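Local coordinates for McyG protein (Microcystis aeruginosa PCC 7806, PDB 4R0M), which probably activates phenylalanine or a related aromatic acid as its adenylate through an adenylation domain, for loading onto a peptidyl carrier protein during microcystin synthesis, at residues Val73-Ala78 and Leu127-Ser132; Asn80-Pro85 and Ser154-Arg159; Asn118-Leu123 and Ser145-Trp150. All blocks are in the same frame, centred on the assembly; numbering follows the deposited sequence.

How the contacts relate
Contact 1 is the buried core of the three, a pairing of neighbouring strands in a four-stranded parallel sheet; contact 2 is partly buried, and contact 3 lies at the surface. Strand 72-76 leads into helix 80-93, and strand 128-130 follows helix 111-122, so contacts 2 and 3 each take in a helix that adjoins one strand of contact 1 in the chain. Their chemistry follows their place: backbone ladder and aliphatic side chains in contact 1, a salt bridge with a water link in contact 2, two indoles in contact 3. Ile128 packs on both Trp120 and Trp150, and Asp82 touches Ile77 and Asp131, whereas contacts 2 and 3 have centres about 22 Å apart.

Contact 1 of 3, residues Val73-Ala78 and Leu127-Ser132; sequences VILQIA and LILSDS
Strands 73-76 and 128-130 run parallel, with Ile74 paired to Ile128 and Leu75 to Leu129. Ile74 is held through both backbone N and O: its N donates to Leu127 O, and its O receives Leu129 N at 2.7 Å, almost straight (172°). Gln76 N then reaches Leu129 O, also at 2.7 Å.

Leu129 contributes most to the apolar side of the contact. Its CG stands anti to the carbonyl carbon, and its side chain crosses that of Val73 obliquely, CD1 lying 3.5 Å from Val73 CB. Ile77 lies alongside Leu129, pointing the same way, with Ile77 CD1 4.0 Å from Leu129 CB. Ile74 and Ile128 share the opposite face and the same rotamer, CG1 anti to the carbonyl carbon, and Ile128 CG1 lies 4.0 Å from Ile74 CB.

Polar side chains follow. Ser130 OG, anti to its backbone N (chi1 -167°), donates in the carbonyl plane to Gln76 O at 3.1 Å. Asp131 turns CG into the crowded position between N and carbonyl carbon, which brings OD2 to Ala78 N at 2.8 Å, met from above the carboxylate plane; Lys79 N shares this oxygen.

This is the middle pair of a four-stranded parallel sheet, strand 96-99 flanking 72-76 and strand 152-154 flanking 128-130. Helices cover both faces, as in alpha/beta folds: helix 80-93 packs on Val73, Leu75 and Ile77, helix 111-122 on Ile74 and Ile128.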
# COMPACT_ATOMS: atom_id res chain seq x y z
N VAL A 73 8.45 -19.10 4.60
CA VAL A 73 9.32 -18.35 5.52
C VAL A 73 8.81 -16.92 5.70
O VAL A 73 8.42 -16.26 4.72
CB VAL A 73 10.81 -18.34 5.09
CG1 VAL A 73 11.38 -19.75 5.07
CG2 VAL A 73 10.99 -17.67 3.74
N ILE A 74 8.79 -16.44 6.94
CA ILE A 74 8.34 -15.09 7.25
C ILE A 74 9.47 -14.09 7.07
O ILE A 74 10.60 -14.34 7.48
CB ILE A 74 7.74 -15.00 8.68
CG1 ILE A 74 6.45 -15.82 8.77
CG2 ILE A 74 7.48 -13.54 9.08
CD1 ILE A 74 5.81 -15.85 10.14
N LEU A 75 9.16 -12.95 6.45
CA LEU A 75 10.14 -11.88 6.26
C LEU A 75 9.91 -10.72 7.22
O LEU A 75 8.81 -10.15 7.27
CB LEU A 75 10.14 -11.38 4.81
CG LEU A 75 10.98 -12.11 3.75
CD1 LEU A 75 10.50 -13.53 3.47
CD2 LEU A 75 11.02 -11.29 2.47
N GLN A 76 10.94 -10.40 7.99
CA GLN A 76 10.94 -9.27 8.91
C GLN A 76 12.24 -8.49 8.73
O GLN A 76 13.08 -8.43 9.63
CB GLN A 76 10.78 -9.75 10.35
CG GLN A 76 9.38 -10.24 10.69
CD GLN A 76 8.40 -9.10 10.92
OE1 GLN A 76 7.75 -8.62 9.99
NE2 GLN A 76 8.32 -8.64 12.16
N ILE A 77 12.40 -7.91 7.54
CA ILE A 77 13.64 -7.28 7.13
C ILE A 77 13.41 -5.81 6.78
O ILE A 77 12.72 -5.50 5.81
CB ILE A 77 14.26 -8.01 5.90
CG1 ILE A 77 14.37 -9.52 6.16
CG2 ILE A 77 15.61 -7.41 5.55
CD1 ILE A 77 14.46 -10.37 4.91
N ALA A 78 14.01 -4.92 7.56
CA ALA A 78 13.88 -3.48 7.34
C ALA A 78 14.87 -2.97 6.29
O ALA A 78 14.57 -2.03 5.55
CB ALA A 78 14.05 -2.71 8.64
N LEU A 127 10.15 -20.45 9.87
CA LEU A 127 11.35 -19.66 10.13
C LEU A 127 11.13 -18.19 9.78
O LEU A 127 10.41 -17.86 8.84
CB LEU A 127 12.53 -20.24 9.34
CG LEU A 127 13.89 -19.53 9.38
CD1 LEU A 127 14.58 -19.68 10.74
CD2 LEU A 127 14.79 -20.04 8.26
N ILE A 128 11.76 -17.31 10.56
CA ILE A 128 11.67 -15.87 10.33
C ILE A 128 13.00 -15.32 9.84
O ILE A 128 14.04 -15.50 10.48
CB ILE A 128 11.21 -15.13 11.61
CG1 ILE A 128 9.85 -15.66 12.07
CG2 ILE A 128 11.14 -13.62 11.36
CD1 ILE A 128 9.52 -15.36 13.51
N LEU A 129 12.95 -14.66 8.69
CA LEU A 129 14.10 -13.98 8.10
C LEU A 129 14.15 -12.55 8.61
O LEU A 129 13.15 -11.83 8.55
CB LEU A 129 13.98 -13.98 6.58
CG LEU A 129 14.45 -15.15 5.70
CD1 LEU A 129 13.58 -16.36 5.97
CD2 LEU A 129 14.48 -14.82 4.21
N SER A 130 15.31 -12.13 9.10
CA SER A 130 15.49 -10.76 9.57
C SER A 130 16.80 -10.17 9.07
O SER A 130 17.52 -10.81 8.29
CB SER A 130 15.42 -10.71 11.10
OG SER A 130 15.31 -9.38 11.56
N ASP A 131 17.09 -8.94 9.48
CA ASP A 131 18.39 -8.33 9.23
C ASP A 131 19.19 -8.26 10.53
O ASP A 131 18.66 -8.58 11.60
CB ASP A 131 18.26 -6.95 8.55
CG ASP A 131 17.37 -5.98 9.32
OD1 ASP A 131 17.48 -5.90 10.56
OD2 ASP A 131 16.56 -5.27 8.68
N SER A 132 20.45 -7.85 10.45
CA SER A 132 21.36 -7.83 11.60
C SER A 132 20.95 -6.85 12.70
O SER A 132 21.28 -7.05 13.87
CB SER A 132 22.79 -7.55 11.15
OG SER A 132 23.24 -8.56 10.26

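Contact 2 of 3, residues Asn80-Pro85 and Ser154-Arg159; sequences NQDFIP and SVNELR
Arg159 reaches from segment 154-159 to the first turns of helix 80-93, its chain extended from CG to NE. Its guanidinium uses two nitrogens. NH1 forms a salt bridge with Asp82 OD1 at 2.7 Å in a nearly straight bond (172°); the oxygen lies in the guanidinium plane, but NH1 stands above the carboxylate plane. NH2 donates to the backbone carbonyl Gln81 O at 3.0 Å and also pairs with Asp54 of helix 48-64, so the carboxylates of Asp82 and Asp54 probably balance its charge.

The other carboxylate oxygen, Asp82 OD2, accepts from a water at 3.0 Å, and this water in turn accepts from Asn156 N. Val155 CG1 lies over one guanidinium face, offset toward its rim, and Val155 CG2 packs 4.0 Å from Asp82 CB. An alanine in place of the arginine would remove the guanidinium, with its bonds to Asp82 OD1, Gln81 O and Asp54, and would probably weaken the hold between the two helices.

Ser154 is the N-cap of the short helix, its OG accepting from Glu157 N at 3.1 Å. The contact joins two helical segments that each follow a strand of the parallel sheet in the AMP-binding domain of an ANL-family enzyme.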
# COMPACT_ATOMS: atom_id res chain seq x y z
N ASN A 80 16.57 -2.75 2.96
CA ASN A 80 16.21 -3.07 1.58
C ASN A 80 17.24 -3.91 0.82
O ASN A 80 16.88 -4.72 -0.02
CB ASN A 80 15.87 -1.79 0.81
CG ASN A 80 14.56 -1.15 1.27
OD1 ASN A 80 13.88 -1.67 2.16
ND2 ASN A 80 14.20 -0.02 0.67
N GLN A 81 18.52 -3.71 1.15
CA GLN A 81 19.62 -4.48 0.55
C GLN A 81 19.60 -5.95 0.96
O GLN A 81 20.28 -6.78 0.36
CB GLN A 81 20.98 -3.86 0.91
CG GLN A 81 21.19 -2.44 0.42
CD GLN A 81 20.82 -1.39 1.46
OE1 GLN A 81 19.66 -1.26 1.86
NE2 GLN A 81 21.82 -0.62 1.89
N ASP A 82 18.83 -6.26 2.01
CA ASP A 82 18.68 -7.63 2.49
C ASP A 82 17.35 -8.23 2.07
O ASP A 82 17.26 -9.44 1.83
CB ASP A 82 18.79 -7.67 4.02
CG ASP A 82 20.22 -7.55 4.51
OD1 ASP A 82 21.15 -7.49 3.67
OD2 ASP A 82 20.41 -7.52 5.75
N PHE A 83 16.31 -7.40 2.00
CA PHE A 83 14.95 -7.85 1.72
C PHE A 83 14.81 -8.43 0.30
O PHE A 83 14.39 -9.57 0.14
CB PHE A 83 13.95 -6.71 1.94
CG PHE A 83 12.51 -7.12 1.77
CD1 PHE A 83 11.96 -7.28 0.49
CD2 PHE A 83 11.70 -7.32 2.87
CE1 PHE A 83 10.63 -7.64 0.33
CE2 PHE A 83 10.37 -7.68 2.72
CZ PHE A 83 9.83 -7.84 1.45
N ILE A 84 15.16 -7.63 -0.70
CA ILE A 84 14.99 -8.02 -2.10
C ILE A 84 15.80 -9.28 -2.49
O ILE A 84 15.23 -10.20 -3.08
CB ILE A 84 15.25 -6.84 -3.07
CG1 ILE A 84 14.23 -5.72 -2.80
CG2 ILE A 84 15.15 -7.29 -4.52
CD1 ILE A 84 14.59 -4.37 -3.39
N PRO A 85 17.10 -9.34 -2.14
CA PRO A 85 17.82 -10.58 -2.42
C PRO A 85 17.23 -11.81 -1.72
O PRO A 85 17.22 -12.89 -2.31
CB PRO A 85 19.23 -10.28 -1.91
CG PRO A 85 19.37 -8.80 -2.07
CD PRO A 85 18.02 -8.27 -1.68
N SER A 154 19.40 -14.10 10.36
CA SER A 154 19.72 -12.93 9.55
C SER A 154 20.10 -13.34 8.13
O SER A 154 20.64 -14.43 7.91
CB SER A 154 20.85 -12.12 10.19
OG SER A 154 22.08 -12.81 10.11
N VAL A 155 19.81 -12.45 7.18
CA VAL A 155 20.19 -12.65 5.78
C VAL A 155 21.71 -12.76 5.64
O VAL A 155 22.21 -13.58 4.87
CB VAL A 155 19.63 -11.53 4.87
CG1 VAL A 155 20.11 -11.69 3.44
CG2 VAL A 155 18.11 -11.52 4.92
N ASN A 156 22.44 -11.95 6.42
CA ASN A 156 23.90 -11.96 6.41
C ASN A 156 24.54 -13.25 6.93
O ASN A 156 25.67 -13.57 6.57
CB ASN A 156 24.46 -10.74 7.16
CG ASN A 156 24.44 -9.48 6.31
OD1 ASN A 156 24.14 -8.39 6.81
ND2 ASN A 156 24.75 -9.62 5.02
N GLU A 157 23.82 -13.98 7.78
CA GLU A 157 24.27 -15.30 8.21
C GLU A 157 24.07 -16.33 7.09
O GLU A 157 24.88 -17.23 6.91
CB GLU A 157 23.57 -15.75 9.49
CG GLU A 157 24.31 -16.86 10.23
CD GLU A 157 23.45 -17.60 11.23
OE1 GLU A 157 22.61 -16.96 11.90
OE2 GLU A 157 23.62 -18.83 11.36
N LEU A 158 22.97 -16.17 6.34
CA LEU A 158 22.68 -17.03 5.19
C LEU A 158 23.64 -16.77 4.04
O LEU A 158 23.91 -17.66 3.24
CB LEU A 158 21.23 -16.84 4.71
CG LEU A 158 20.07 -17.17 5.66
CD1 LEU A 158 18.79 -16.55 5.12
CD2 LEU A 158 19.90 -18.66 5.85
N ARG A 159 24.15 -15.54 3.97
CA ARG A 159 25.15 -15.15 2.97
C ARG A 159 26.51 -15.79 3.24
O ARG A 159 27.37 -15.84 2.36
CB ARG A 159 25.29 -13.63 2.92
CG ARG A 159 24.17 -12.91 2.18
CD ARG A 159 24.55 -11.48 1.87
NE ARG A 159 23.56 -10.82 1.01
CZ ARG A 159 22.71 -9.88 1.42
NH1 ARG A 159 22.72 -9.47 2.68
NH2 ARG A 159 21.85 -9.35 0.57
O HOH W 1 21.16 -9.65 7.75

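Contact 3 of 3, residues Asn118-Leu123 and Ser145-Trp150; sequences NVWKIL and SHLEGW
A T-shaped tryptophan pair joins helix 111-122 to the loop between helix 135-144 and strand 152-154, at the surface of the AMP-binding domain. The loop leaves helix 135-144 through a Schellman motif, with His146 at positive phi, and then makes a type II beta turn from Leu147 to Trp150. Gly149 has backbone angles at which a CB would collide with the carbonyl oxygen of Glu148.

Trp120 holds CG anti to its backbone N (chi1 -178°), projecting its indole from the helix to the loop. Trp150, also with CG anti to N, directs the edge of its six-membered ring at the face of Trp120. The planes are 60° apart, and Trp150 CE3 sits over the centre of the Trp120 ring, 3.5 Å from Trp120 CE2. At the far tip of its six-membered ring, Trp120 CH2 meets Leu147 CB at 3.9 Å, and Glu148 O lies at the edge. Leu147 CD1 in turn rests over one face of Trp150, whose NE1 donates to Ile138 O, fixing that ring's rotation. Both indoles also touch Ile128 of the sheet. Trp120 NE1 donates to a water at 3.1 Å; that water lies 3.1 Å from Gly149 O, to which it can donate.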
# COMPACT_ATOMS: atom_id res chain seq x y z
N ASN A 118 0.35 -13.92 14.92
CA ASN A 118 -0.83 -14.59 14.36
C ASN A 118 -0.51 -15.37 13.09
O ASN A 118 -0.88 -16.53 12.97
CB ASN A 118 -1.97 -13.59 14.10
CG ASN A 118 -2.70 -13.18 15.37
OD1 ASN A 118 -2.66 -13.87 16.38
ND2 ASN A 118 -3.37 -12.03 15.31
N VAL A 119 0.19 -14.71 12.16
CA VAL A 119 0.61 -15.33 10.91
C VAL A 119 1.52 -16.53 11.20
O VAL A 119 1.37 -17.59 10.60
CB VAL A 119 1.30 -14.31 9.97
CG1 VAL A 119 1.95 -15.00 8.78
CG2 VAL A 119 0.30 -13.26 9.50
N TRP A 120 2.45 -16.34 12.14
CA TRP A 120 3.36 -17.40 12.58
C TRP A 120 2.63 -18.63 13.04
O TRP A 120 3.03 -19.75 12.73
CB TRP A 120 4.28 -16.87 13.68
CG TRP A 120 5.31 -17.85 14.18
CD1 TRP A 120 6.53 -18.19 13.60
CD2 TRP A 120 5.27 -18.62 15.44
NE1 TRP A 120 7.21 -19.10 14.37
CE2 TRP A 120 6.51 -19.40 15.48
CE3 TRP A 120 4.36 -18.74 16.48
CZ2 TRP A 120 6.81 -20.25 16.54
CZ3 TRP A 120 4.67 -19.60 17.54
CH2 TRP A 120 5.86 -20.34 17.56
N LYS A 121 1.54 -18.43 13.78
CA LYS A 121 0.70 -19.53 14.26
C LYS A 121 -0.11 -20.17 13.12
O LYS A 121 -0.24 -21.39 13.07
CB LYS A 121 -0.22 -19.06 15.39
CG LYS A 121 0.52 -18.79 16.69
CD LYS A 121 -0.32 -18.03 17.70
CE LYS A 121 0.49 -17.68 18.94
NZ LYS A 121 -0.34 -17.13 20.05
N ILE A 122 -0.64 -19.33 12.23
CA ILE A 122 -1.40 -19.81 11.07
C ILE A 122 -0.55 -20.72 10.16
O ILE A 122 -1.07 -21.69 9.60
CB ILE A 122 -2.01 -18.63 10.27
CG1 ILE A 122 -3.13 -17.97 11.08
CG2 ILE A 122 -2.55 -19.08 8.92
CD1 ILE A 122 -3.47 -16.56 10.64
N LEU A 123 0.74 -20.41 10.04
CA LEU A 123 1.64 -21.11 9.12
C LEU A 123 2.45 -22.24 9.76
O LEU A 123 3.43 -22.72 9.17
CB LEU A 123 2.59 -20.11 8.45
CG LEU A 123 2.03 -18.98 7.58
CD1 LEU A 123 3.16 -18.12 7.05
CD2 LEU A 123 1.18 -19.52 6.44
N SER A 145 7.58 -14.10 25.22
CA SER A 145 6.22 -14.62 25.05
C SER A 145 6.20 -16.14 24.96
O SER A 145 5.17 -16.73 24.62
CB SER A 145 5.56 -13.99 23.82
OG SER A 145 5.26 -12.62 24.05
N HIS A 146 7.33 -16.77 25.26
CA HIS A 146 7.47 -18.23 25.33
C HIS A 146 6.88 -18.96 24.15
O HIS A 146 6.10 -19.90 24.31
CB HIS A 146 6.89 -18.76 26.64
CG HIS A 146 7.73 -18.43 27.85
ND1 HIS A 146 7.79 -17.19 28.37
CD2 HIS A 146 8.55 -19.23 28.64
CE1 HIS A 146 8.62 -17.19 29.44
NE2 HIS A 146 9.08 -18.44 29.60
N LEU A 147 7.25 -18.52 22.95
CA LEU A 147 6.72 -19.08 21.72
C LEU A 147 7.57 -20.27 21.27
O LEU A 147 8.75 -20.11 20.92
CB LEU A 147 6.63 -18.00 20.64
CG LEU A 147 5.80 -16.77 21.02
CD1 LEU A 147 6.15 -15.56 20.17
CD2 LEU A 147 4.30 -17.06 20.97
N GLU A 148 6.97 -21.45 21.31
CA GLU A 148 7.67 -22.71 21.09
C GLU A 148 8.10 -22.90 19.63
O GLU A 148 7.26 -22.88 18.72
CB GLU A 148 6.79 -23.88 21.55
CG GLU A 148 7.50 -25.21 21.70
CD GLU A 148 6.57 -26.33 22.14
OE1 GLU A 148 5.33 -26.19 21.99
OE2 GLU A 148 7.07 -27.36 22.64
N GLY A 149 9.40 -23.07 19.42
CA GLY A 149 9.96 -23.29 18.08
C GLY A 149 10.30 -22.02 17.33
O GLY A 149 10.63 -22.06 16.14
N TRP A 150 10.22 -20.89 18.03
CA TRP A 150 10.53 -19.57 17.48
C TRP A 150 11.96 -19.52 17.03
O TRP A 150 12.88 -19.65 17.84
CB TRP A 150 10.29 -18.52 18.56
CG TRP A 150 10.27 -17.08 18.11
CD1 TRP A 150 11.31 -16.15 18.20
CD2 TRP A 150 9.15 -16.33 17.54
NE1 TRP A 150 10.92 -14.93 17.73
CE2 TRP A 150 9.63 -14.96 17.31
CE3 TRP A 150 7.83 -16.64 17.19
CZ2 TRP A 150 8.82 -13.97 16.76
CZ3 TRP A 150 7.03 -15.64 16.64
CH2 TRP A 150 7.51 -14.33 16.43
O HOH W 2 10.18 -19.91 13.89